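Local coordinates for GDSL-esterase (PDB 3HP4), which hydrolyses ester bonds as a serine esterase of the SGNH hydrolase clan from a psychrotrophic bacterium, possibly with lysophospholipase activity, at residues 27-30 and 31-35; 115-118 and 119-123; 125-128 and 129-133. One frame throughout, in Å; residues are numbered along the deposited sequence. Where two conformers were deposited one is given.

In the fold
From the N terminus, strand 3-9 leads to helix 24-34, where contact 1 (27-30 with 31-35) joins successive turns at the helix C-terminal end, just before the edge strand 39-43. The chain then passes through the middle of the parallel sheet. Beyond strand 105-109, contact 2 (115-118 with 119-123) couples a beta turn to the start of helix 119-136, and contact 3 (125-128 with 129-133) follows further along the same helix, before edge strand 139-141. All three are local and in series; none nests or crosses. Contacts 2 and 3 have centres about 14 Å apart, whereas contact 1 lies on the opposite side of the chain's centre, its centre about 31 Å from that of contact 3.

Contact 1. Residues 27-30 and 31-35; sequences LLQD and KYDAE
The last turns of helix 24-34 join Leu28 to Tyr32 and Gln29 to Asp33, each pair four residues apart. Tyr32 N donates to Leu28 O at 2.9 Å, and Asp33 N to Gln29 O likewise. Leu28 CD1 lies over one face of the Tyr32 ring, 4.0 Å from its centroid and toward the rim, in a CH-pi contact; Leu28 CG meets Tyr32 CE2 at 3.5 Å. The swing of Leu28 CG away from the backbone N (chi1 -177°) carries the branch forward to the ring.

Gln29 bends at chi2 (63°), bringing NE2 within 3.1 Å of Asp33 OD1. The bond is nearly straight; it lies close to the amide plane but reaches the carboxylate from above its plane. Gln29 is gripped from strand 39-43 too, through Leu41 N and Ile39 O, fixing its amide. A water donates to Asp30 OD1 and Asp33 OD2, probably easing their like charges, while Asp30 OD2 pairs with Lys26. On another side, beside Tyr175 of helix 166-183, Lys31 NZ forms a salt bridge with Glu35 OE2 at 3.0 Å. This i to i+4 spacing is that of the alpha-helix, whose Leu28-Tyr32 side packs on strand 39-43, as in the layered alpha/beta/alpha fold of SGNH hydrolases.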
loop_
_atom_site.group_PDB
_atom_site.type_symbol
_atom_site.label_atom_id
_atom_site.label_comp_id
_atom_site.label_asym_id
_atom_site.label_seq_id
_atom_site.Cartn_x
_atom_site.Cartn_y
_atom_site.Cartn_z
ATOM N N LEU A 27 -8.755 -8.669 -8.470
ATOM C CA LEU A 27 -9.150 -8.221 -9.818
ATOM C C LEU A 27 -7.917 -7.895 -10.664
ATOM O O LEU A 27 -7.900 -8.116 -11.891
ATOM C CB LEU A 27 -10.034 -6.986 -9.721
ATOM C CG LEU A 27 -11.368 -7.145 -9.003
ATOM C CD1 LEU A 27 -12.126 -5.819 -9.036
ATOM C CD2 LEU A 27 -12.254 -8.234 -9.616
ATOM N N LEU A 28 -6.879 -7.347 -10.038
ATOM C CA LEU A 28 -5.663 -7.060 -10.763
ATOM C C LEU A 28 -4.957 -8.350 -11.200
ATOM O O LEU A 28 -4.484 -8.462 -12.342
ATOM C CB LEU A 28 -4.735 -6.180 -9.925
ATOM C CG LEU A 28 -3.417 -5.754 -10.637
ATOM C CD1 LEU A 28 -3.657 -5.142 -12.031
ATOM C CD2 LEU A 28 -2.662 -4.778 -9.779
ATOM N N GLN A 29 -4.924 -9.375 -10.340
ATOM C CA GLN A 29 -4.358 -10.635 -10.790
ATOM C C GLN A 29 -5.181 -11.194 -11.959
ATOM O O GLN A 29 -4.623 -11.763 -12.867
ATOM C CB GLN A 29 -4.340 -11.641 -9.663
ATOM C CG GLN A 29 -3.478 -12.886 -10.053
ATOM C CD GLN A 29 -2.028 -12.541 -10.274
ATOM O OE1 GLN A 29 -1.408 -12.050 -9.359
ATOM N NE2 GLN A 29 -1.489 -12.714 -11.439
ATOM N N ASP A 30 -6.505 -11.050 -11.929
ATOM C CA ASP A 30 -7.338 -11.548 -13.043
ATOM C C ASP A 30 -6.898 -10.857 -14.321
ATOM O O ASP A 30 -6.835 -11.466 -15.389
ATOM C CB ASP A 30 -8.828 -11.261 -12.822
ATOM C CG ASP A 30 -9.444 -12.029 -11.663
ATOM O OD1 ASP A 30 -8.901 -13.071 -11.225
ATOM O OD2 ASP A 30 -10.546 -11.615 -11.223
ATOM N N LYS A 31 -6.636 -9.554 -14.244
ATOM C CA LYS A 31 -6.217 -8.772 -15.412
ATOM C C LYS A 31 -4.881 -9.255 -15.923
ATOM O O LYS A 31 -4.705 -9.514 -17.117
ATOM C CB LYS A 31 -6.187 -7.269 -15.099
ATOM C CG LYS A 31 -5.705 -6.377 -16.233
ATOM C CD LYS A 31 -5.803 -4.910 -15.823
ATOM C CE LYS A 31 -5.318 -3.962 -16.932
ATOM N NZ LYS A 31 -6.241 -3.987 -18.103
ATOM N N TYR A 32 -3.925 -9.457 -15.031
ATOM C CA TYR A 32 -2.635 -10.011 -15.419
ATOM C C TYR A 32 -2.806 -11.375 -16.102
ATOM O O TYR A 32 -2.135 -11.634 -17.109
ATOM C CB TYR A 32 -1.707 -10.152 -14.206
ATOM C CG TYR A 32 -1.198 -8.821 -13.649
ATOM C CD1 TYR A 32 -0.843 -7.755 -14.499
ATOM C CD2 TYR A 32 -1.040 -8.661 -12.309
ATOM C CE1 TYR A 32 -0.349 -6.558 -13.969
ATOM C CE2 TYR A 32 -0.545 -7.448 -11.787
ATOM C CZ TYR A 32 -0.186 -6.446 -12.627
ATOM O OH TYR A 32 0.296 -5.272 -12.054
ATOM N N ASP A 33 -3.617 -12.232 -15.497
ATOM C CA ASP A 33 -3.844 -13.619 -16.017
ATOM C C ASP A 33 -4.423 -13.544 -17.411
ATOM O O ASP A 33 -4.188 -14.469 -18.207
ATOM C CB ASP A 33 -4.827 -14.362 -15.108
ATOM C CG ASP A 33 -4.263 -14.722 -13.741
ATOM O OD1 ASP A 33 -3.043 -14.535 -13.443
ATOM O OD2 ASP A 33 -5.083 -15.160 -12.874
ATOM N N ALA A 34 -5.185 -12.511 -17.750
ATOM C CA ALA A 34 -5.874 -12.473 -19.055
ATOM C C ALA A 34 -5.024 -11.752 -20.112
ATOM O O ALA A 34 -5.371 -11.734 -21.302
ATOM C CB ALA A 34 -7.186 -11.771 -18.889
ATOM N N GLU A 35 -3.895 -11.187 -19.690
ATOM C CA GLU A 35 -3.063 -10.443 -20.586
ATOM C C GLU A 35 -1.625 -10.938 -20.711
ATOM O O GLU A 35 -0.716 -10.169 -21.008
ATOM C CB GLU A 35 -3.105 -8.970 -20.189
ATOM C CG GLU A 35 -4.529 -8.444 -20.102
ATOM C CD GLU A 35 -4.648 -6.979 -19.674
ATOM O OE1 GLU A 35 -3.599 -6.332 -19.352
ATOM O OE2 GLU A 35 -5.809 -6.494 -19.652
HETATM O O HOH W 1 -6.502 -14.371 -10.543
#

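Contact 2. Residues 115-118 and 119-123; sequences PNYG and PRYSK
Tyr117 and Tyr121 form the aromatic part of this contact. Their side chains lie side by side and point the same way, with the edge of the Tyr117 ring turned toward the face of Tyr121. This is an edge-to-face pair, its centroids 5.5 Å apart and its planes at 62°. At the root of the pair Tyr117 CB rests 3.8 Å from Tyr121 CD2. Tyr121 CB points at the loop, and CG, anti to the backbone N (chi1 176°), sends the ring forward along the helix, alongside Tyr117. The two hydroxyls are anchored separately, Tyr117 OH to Leu80 O and Tyr121 OH to Phe83 O, which ties both rings to the last residue of helix 76-80 and the loop that follows it.

Direct backbone bonding sets the path of the chain. Pro115 to Gly118 make a type I beta turn, closed by Gly118 N to Pro115 O at 3.0 Å, and Gly118 then serves as the N-cap residue of helix 119-136. Gly118 has a positive phi (95°), a conformation that glycine adopts readily. Gly118 O receives Ser122 N at 3.2 Å, in the carbonyl plane, while Pro119, lacking an N-H, occupies the first helical turn.

Water extends the network on two routes. One molecule donates to Tyr117 O at 2.7 Å and accepts from Tyr121 N. Another accepts from Tyr117 N, donates to Gly118 O and hydrogen-bonds with Ser122 OG at 2.9 Å; Ser122 OG is bonded also to Ile113 O.

Apart from the tyrosines, apolar packing is slight: Pro115 CB faces Pro119 CD at 4.3 Å.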
loop_
_atom_site.group_PDB
_atom_site.type_symbol
_atom_site.label_atom_id
_atom_site.label_comp_id
_atom_site.label_asym_id
_atom_site.label_seq_id
_atom_site.Cartn_x
_atom_site.Cartn_y
_atom_site.Cartn_z
ATOM N N PRO A 115 -7.587 15.879 8.153
ATOM C CA PRO A 115 -6.941 16.728 9.170
ATOM C C PRO A 115 -7.538 16.531 10.561
ATOM O O PRO A 115 -7.797 17.495 11.286
ATOM C CB PRO A 115 -7.198 18.158 8.638
ATOM C CG PRO A 115 -8.599 18.007 7.980
ATOM C CD PRO A 115 -8.510 16.644 7.281
ATOM N N ASN A 116 -7.662 15.275 10.995
ATOM C CA ASN A 116 -8.186 14.978 12.305
ATOM C C ASN A 116 -7.312 15.471 13.434
ATOM O O ASN A 116 -7.801 15.667 14.547
ATOM C CB ASN A 116 -8.442 13.461 12.445
ATOM C CG ASN A 116 -9.519 12.955 11.472
ATOM O OD1 ASN A 116 -10.270 13.737 10.913
ATOM N ND2 ASN A 116 -9.517 11.668 11.210
ATOM N N TYR A 117 -6.035 15.703 13.140
ATOM C CA TYR A 117 -5.079 16.297 14.118
ATOM C C TYR A 117 -4.532 17.572 13.578
ATOM O O TYR A 117 -3.459 18.013 14.010
ATOM C CB TYR A 117 -3.957 15.285 14.475
ATOM C CG TYR A 117 -4.526 14.022 15.000
ATOM C CD1 TYR A 117 -4.790 13.853 16.344
ATOM C CD2 TYR A 117 -4.884 13.011 14.091
ATOM C CE1 TYR A 117 -5.414 12.616 16.788
ATOM C CE2 TYR A 117 -5.487 11.852 14.500
ATOM C CZ TYR A 117 -5.733 11.654 15.800
ATOM O OH TYR A 117 -6.331 10.444 16.162
ATOM N N GLY A 118 -5.273 18.207 12.666
ATOM C CA GLY A 118 -4.909 19.501 12.088
ATOM C C GLY A 118 -4.175 19.344 10.774
ATOM O O GLY A 118 -3.544 18.294 10.492
ATOM N N PRO A 119 -4.207 20.377 9.937
ATOM C CA PRO A 119 -3.504 20.306 8.649
ATOM C C PRO A 119 -2.014 20.129 8.755
ATOM O O PRO A 119 -1.416 19.512 7.881
ATOM C CB PRO A 119 -3.885 21.632 7.955
ATOM C CG PRO A 119 -4.474 22.444 8.994
ATOM C CD PRO A 119 -5.010 21.590 10.106
ATOM N N ARG A 120 -1.354 20.684 9.760
ATOM C CA ARG A 120 0.074 20.540 9.813
ATOM C C ARG A 120 0.483 19.101 10.041
ATOM O O ARG A 120 1.381 18.585 9.340
ATOM C CB ARG A 120 0.666 21.443 10.909
ATOM C CG ARG A 120 2.145 21.304 11.042
ATOM C CD ARG A 120 2.954 21.652 9.801
ATOM N NE ARG A 120 4.389 21.501 10.036
ATOM C CZ ARG A 120 5.296 20.878 9.255
ATOM N NH1 ARG A 120 4.966 20.291 8.106
ATOM N NH2 ARG A 120 6.552 20.813 9.661
ATOM N N TYR A 121 -0.169 18.397 10.960
ATOM C CA TYR A 121 0.126 16.967 11.135
ATOM C C TYR A 121 -0.141 16.219 9.856
ATOM O O TYR A 121 0.656 15.321 9.511
ATOM C CB TYR A 121 -0.736 16.418 12.298
ATOM C CG TYR A 121 -0.581 14.936 12.506
ATOM C CD1 TYR A 121 0.435 14.422 13.289
ATOM C CD2 TYR A 121 -1.457 14.030 11.910
ATOM C CE1 TYR A 121 0.546 13.044 13.495
ATOM C CE2 TYR A 121 -1.343 12.634 12.094
ATOM C CZ TYR A 121 -0.332 12.185 12.870
ATOM O OH TYR A 121 -0.238 10.812 13.043
ATOM N N SER A 122 -1.201 16.519 9.117
ATOM C CA SER A 122 -1.447 15.803 7.848
ATOM C C SER A 122 -0.306 16.051 6.878
ATOM O O SER A 122 0.073 15.090 6.165
ATOM C CB SER A 122 -2.791 16.260 7.255
ATOM O OG SER A 122 -3.861 15.646 8.017
ATOM N N LYS A 123 0.272 17.243 6.815
ATOM C CA LYS A 123 1.375 17.499 5.919
ATOM C C LYS A 123 2.633 16.805 6.407
ATOM O O LYS A 123 3.430 16.264 5.594
ATOM C CB LYS A 123 1.652 19.017 5.750
ATOM C CG LYS A 123 0.651 19.692 4.950
ATOM C CD LYS A 123 1.015 21.143 4.592
ATOM C CE LYS A 123 2.276 21.666 5.161
ATOM N NZ LYS A 123 2.334 23.180 4.757
HETATM O O HOH W 2 -1.376 19.605 13.379
HETATM O O HOH W 3 -4.298 15.625 10.891
#

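Contact 3. Residues 125-128 and 129-133; sequences FTSS and FTQIS
Residues 125-133 run as continuous helix, with Gln131 N bonded to Ser127 O at 3.1 Å and Ile132 N to Ser128 O, whereas Phe129 N reaches only three residues back to Thr126 O, from above the carbonyl plane. Phe129 directs its edge at the face of Phe125, an edge-to-face pair with centroids 5.4 Å apart and planes at 74°. The touching atom is Phe129 CE2, which sits over the Phe125 ring toward its rim, 3.8 Å from Phe125 CE2. Phe125 holds CG opposite the backbone N (chi1 173°), presenting its ring to the residue one turn on.

This pair belongs to the beta-alpha-beta unit of strand 105-109, helix 119-136 and strand 139-141. Phe129 packs on Leu108 and Leu140, one from each strand, while Phe125 meets Met88 of helix 85-101. Ile132, one turn beyond Ser128, also reaches Leu108 of strand 105-109.

In one of its two conformers Ser128 folds its hydroxyl back on the helix: OG donates to Phe125 O at 2.7 Å. The same carbonyl oxygen accepts Ser128 N, so that this conformer gives it a double grip within one turn, and its OG also lies over one face of the Phe129 ring.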
loop_
_atom_site.group_PDB
_atom_site.type_symbol
_atom_site.label_atom_id
_atom_site.label_comp_id
_atom_site.label_asym_id
_atom_site.label_seq_id
_atom_site.Cartn_x
_atom_site.Cartn_y
_atom_site.Cartn_z
ATOM N N PHE A 125 2.744 14.055 8.017
ATOM C CA PHE A 125 2.475 12.655 7.712
ATOM C C PHE A 125 2.710 12.367 6.234
ATOM O O PHE A 125 3.514 11.473 5.923
ATOM C CB PHE A 125 0.985 12.392 8.112
ATOM C CG PHE A 125 0.518 11.034 7.710
ATOM C CD1 PHE A 125 0.658 9.945 8.567
ATOM C CD2 PHE A 125 -0.066 10.839 6.491
ATOM C CE1 PHE A 125 0.183 8.681 8.164
ATOM C CE2 PHE A 125 -0.529 9.587 6.094
ATOM C CZ PHE A 125 -0.393 8.510 6.925
ATOM N N THR A 126 2.105 13.112 5.336
ATOM C CA THR A 126 2.252 12.752 3.911
ATOM C C THR A 126 3.698 12.998 3.448
ATOM O O THR A 126 4.269 12.192 2.696
ATOM C CB THR A 126 1.257 13.488 3.091
ATOM O OG1 THR A 126 -0.038 13.030 3.472
ATOM C CG2 THR A 126 1.491 13.210 1.596
ATOM N N SER A 127 4.336 14.060 3.887
ATOM C CA SER A 127 5.682 14.341 3.460
ATOM C C SER A 127 6.666 13.312 3.957
ATOM O O SER A 127 7.752 13.112 3.335
ATOM C CB SER A 127 6.063 15.771 3.799
ATOM O OG SER A 127 6.170 15.916 5.202
ATOM N N SER A 128 6.348 12.588 5.027
ATOM C CA SER A 128 7.304 11.615 5.497
ATOM C C SER A 128 7.545 10.518 4.446
ATOM O O SER A 128 8.655 9.969 4.411
ATOM C CB SER A 128 6.860 10.985 6.836
ATOM O OG SER A 128 5.774 10.090 6.632
ATOM N N PHE A 129 6.581 10.196 3.597
ATOM C CA PHE A 129 6.803 9.149 2.595
ATOM C C PHE A 129 7.858 9.609 1.583
ATOM O O PHE A 129 8.721 8.800 1.202
ATOM C CB PHE A 129 5.494 8.772 1.896
ATOM C CG PHE A 129 4.459 8.205 2.843
ATOM C CD1 PHE A 129 4.507 6.864 3.232
ATOM C CD2 PHE A 129 3.555 9.025 3.470
ATOM C CE1 PHE A 129 3.611 6.382 4.160
ATOM C CE2 PHE A 129 2.692 8.527 4.436
ATOM C CZ PHE A 129 2.736 7.211 4.785
ATOM N N THR A 130 7.833 10.882 1.204
ATOM C CA THR A 130 8.866 11.411 0.292
ATOM C C THR A 130 10.229 11.321 1.000
ATOM O O THR A 130 11.235 10.937 0.384
ATOM C CB THR A 130 8.589 12.812 -0.033
ATOM O OG1 THR A 130 7.292 12.835 -0.689
ATOM C CG2 THR A 130 9.610 13.396 -0.989
ATOM N N GLN A 131 10.316 11.682 2.262
ATOM C CA GLN A 131 11.592 11.602 2.984
ATOM C C GLN A 131 12.124 10.185 3.093
ATOM O O GLN A 131 13.328 9.954 2.893
ATOM C CB GLN A 131 11.400 12.212 4.384
ATOM C CG GLN A 131 11.093 13.721 4.321
ATOM C CD GLN A 131 10.487 14.215 5.562
ATOM O OE1 GLN A 131 10.969 13.867 6.638
ATOM N NE2 GLN A 131 9.490 15.076 5.433
ATOM N N ILE A 132 11.244 9.191 3.291
ATOM C CA ILE A 132 11.705 7.793 3.347
ATOM C C ILE A 132 12.205 7.414 1.999
ATOM O O ILE A 132 13.266 6.721 1.900
ATOM C CB ILE A 132 10.536 6.902 3.748
ATOM C CG1 ILE A 132 10.096 7.193 5.178
ATOM C CG2 ILE A 132 10.890 5.418 3.599
ATOM C CD1 ILE A 132 8.663 6.747 5.477
ATOM N N SER A 133 11.551 7.804 0.894
ATOM C CA SER A 133 12.027 7.478 -0.411
ATOM C C SER A 133 13.411 8.093 -0.672
ATOM O O SER A 133 14.283 7.439 -1.250
ATOM C CB SER A 133 11.011 7.975 -1.405
ATOM O OG SER A 133 11.544 7.767 -2.663
#